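Local coordinates for immunogenic protein MPT63/MPB63 (Mycobacterium tuberculosis, PDB 1LMI) that is a major secreted, immunogenic beta-sandwich protein of the tubercle bacillus whose molecular function is not established, at residues Met15-Val19 and Gly20-Leu24. Residues are numbered along the deposited sequence; the frame is centred on the assembly and turned at random.
Sequences MTDTV and GQVVL
Asp17 and Val22 pair through their backbones at the closed end of a beta hairpin, Asp17 N giving its hydrogen to Val22 O at 2.7 Å and Val22 N returning one to Asp17 O. Gln21 and Val22 both stand opposite Asp17, a G1 beta bulge, with Gln21 in the left-handed conformation (phi 57°), which closes the reversal through Thr18-Gln21. The Asp17 carboxylate folds back over this turn: with CG anti to the backbone N (chi1 170°), it brings OD1 to 3.2 Å from Gly20 N, which reaches the oxygen from well above the carboxylate plane. Asp17 CB rests 3.9 Å from Val22 CG2. Across the turn, the bent Gln21 side chain swings its amide over Thr18; Gln21 NE2 lies 2.6 Å from Thr18 O, yet the bond is weak, its angle at hydrogen only 118°. The other end of that amide, OE1, is held by Arg58. Further from the turn, Thr16 OG1 lies against both methyls of Val23, 3.9 Å from Val23 CG2. Met15 and Leu24 close two backbone bonds, and Met15 CG lies 4.2 Å from Leu24 CD2 on the face shared with Asp17 and Val22. Met15 also touches Leu126 and Leu127 of strand 125-130 in the other sheet, while Val23 hydrogen-bonds through its backbone to Arg58, just after strand 46-56. The hairpin joins edge strand 12-17 to strand 22-33 of the four-stranded sheet.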
ATOM      1  N   MET A  15     -10.106   6.923   5.339  1.00 14.72           N
ATOM      2  CA  MET A  15     -11.096   5.888   5.647  1.00 19.16           C
ATOM      3  C   MET A  15     -11.362   5.981   7.144  1.00 15.37           C
ATOM      4  O   MET A  15     -10.485   6.167   7.977  1.00 13.08           O
ATOM      5  CB  MET A  15     -10.627   4.540   5.131  1.00 24.98           C
ATOM      6  CG  MET A  15     -10.445   3.390   6.057  1.00 21.93           C
ATOM      7  SD  MET A  15      -9.961   1.858   5.163  1.00 24.28           S
ATOM      8  CE  MET A  15      -8.199   1.892   5.521  1.00 27.17           C
ATOM      9  N   THR A  16     -12.651   5.858   7.421  1.00 13.87           N
ATOM     10  CA  THR A  16     -13.119   5.918   8.796  1.00 11.94           C
ATOM     11  C   THR A  16     -13.378   4.491   9.246  1.00 14.61           C
ATOM     12  O   THR A  16     -14.155   3.766   8.604  1.00 20.92           O
ATOM     13  CB  THR A  16     -14.361   6.807   8.871  1.00 18.09           C
ATOM     14  OG1 THR A  16     -13.986   8.190   8.657  1.00 24.18           O
ATOM     15  CG2 THR A  16     -15.000   6.829  10.239  1.00 18.51           C
ATOM     16  N   ASP A  17     -12.749   4.072  10.330  1.00 15.31           N
ATOM     17  CA  ASP A  17     -13.050   2.746  10.872  1.00 16.84           C
ATOM     18  C   ASP A  17     -13.593   2.822  12.299  1.00 15.00           C
ATOM     19  O   ASP A  17     -12.851   2.771  13.271  1.00 19.35           O
ATOM     20  CB  ASP A  17     -11.784   1.877  10.822  1.00 17.02           C
ATOM     21  CG  ASP A  17     -11.982   0.583  11.585  1.00 23.21           C
ATOM     22  OD1 ASP A  17     -13.127   0.129  11.798  1.00 20.13           O
ATOM     23  OD2 ASP A  17     -10.964  -0.003  12.005  1.00 28.08           O
ATOM     24  N   THR A  18     -14.918   2.885  12.386  1.00 21.08           N
ATOM     25  CA  THR A  18     -15.515   3.071  13.708  1.00 19.45           C
ATOM     26  C   THR A  18     -15.473   1.800  14.543  1.00 26.43           C
ATOM     27  O   THR A  18     -15.590   1.836  15.777  1.00 45.65           O
ATOM     28  CB  THR A  18     -16.944   3.613  13.604  1.00 28.08           C
ATOM     29  OG1 THR A  18     -16.922   4.860  12.906  1.00 36.29           O
ATOM     30  CG2 THR A  18     -17.479   3.903  15.003  1.00 24.01           C
ATOM     31  N   VAL A  19     -15.267   0.624  13.953  1.00 21.34           N
ATOM     32  CA  VAL A  19     -15.057  -0.532  14.841  1.00 16.77           C
ATOM     33  C   VAL A  19     -13.780  -0.381  15.629  1.00 19.62           C
ATOM     34  O   VAL A  19     -13.690  -0.720  16.812  1.00 22.11           O
ATOM     35  CB  VAL A  19     -15.022  -1.835  14.028  1.00 17.51           C
ATOM     36  CG1 VAL A  19     -14.441  -2.978  14.849  1.00 20.76           C
ATOM     37  CG2 VAL A  19     -16.435  -2.203  13.553  1.00 19.14           C
ATOM     38  N   GLY A  20     -12.742   0.114  14.933  1.00 17.98           N
ATOM     39  CA  GLY A  20     -11.468   0.341  15.587  1.00 17.60           C
ATOM     40  C   GLY A  20     -11.297   1.735  16.188  1.00 16.13           C
ATOM     41  O   GLY A  20     -10.259   1.978  16.789  1.00 23.73           O
ATOM     42  N   GLN A  21     -12.288   2.594  16.021  1.00 18.85           N
ATOM     43  CA  GLN A  21     -12.296   3.961  16.498  1.00 23.43           C
ATOM     44  C   GLN A  21     -11.102   4.724  15.939  1.00 18.46           C
ATOM     45  O   GLN A  21     -10.453   5.498  16.630  1.00 25.03           O
ATOM     46  CB  GLN A  21     -12.212   4.022  18.033  1.00 32.68           C
ATOM     47  CG  GLN A  21     -13.299   4.915  18.619  1.00 43.66           C
ATOM     48  CD  GLN A  21     -14.646   4.516  18.021  1.00 38.50           C
ATOM     49  OE1 GLN A  21     -15.445   5.378  17.685  1.00 24.60           O
ATOM     50  NE2 GLN A  21     -14.839   3.211  17.898  1.00 40.76           N
ATOM     51  N   VAL A  22     -10.819   4.443  14.668  1.00 16.90           N
ATOM     52  CA  VAL A  22      -9.694   5.164  14.062  1.00 15.29           C
ATOM     53  C   VAL A  22     -10.181   5.773  12.747  1.00 12.02           C
ATOM     54  O   VAL A  22     -11.151   5.311  12.147  1.00 15.10           O
ATOM     55  CB  VAL A  22      -8.435   4.338  13.753  1.00 14.76           C
ATOM     56  CG1 VAL A  22      -7.754   3.924  15.057  1.00 21.21           C
ATOM     57  CG2 VAL A  22      -8.691   3.106  12.897  1.00 17.83           C
ATOM     58  N   VAL A  23      -9.473   6.820  12.349  1.00 14.19           N
ATOM     59  CA  VAL A  23      -9.574   7.409  11.024  1.00  9.67           C
ATOM     60  C   VAL A  23      -8.151   7.499  10.489  1.00 14.04           C
ATOM     61  O   VAL A  23      -7.235   7.939  11.194  1.00 13.90           O
ATOM     62  CB  VAL A  23     -10.203   8.808  11.038  1.00 12.21           C
ATOM     63  CG1 VAL A  23     -10.276   9.408   9.637  1.00 14.69           C
ATOM     64  CG2 VAL A  23     -11.581   8.746  11.692  1.00 11.99           C
ATOM     65  N   LEU A  24      -7.973   7.060   9.248  1.00 12.77           N
ATOM     66  CA  LEU A  24      -6.597   7.187   8.754  1.00 13.01           C
ATOM     67  C   LEU A  24      -6.649   7.668   7.306  1.00 12.25           C
ATOM     68  O   LEU A  24      -7.648   7.586   6.594  1.00 14.64           O
ATOM     69  CB  LEU A  24      -5.822   5.902   8.971  1.00 18.57           C
ATOM     70  CG  LEU A  24      -6.329   4.616   8.347  1.00 22.92           C
ATOM     71  CD1 LEU A  24      -5.254   3.550   8.436  1.00 14.48           C
ATOM     72  CD2 LEU A  24      -7.606   4.098   9.003  1.00 40.52           C
TER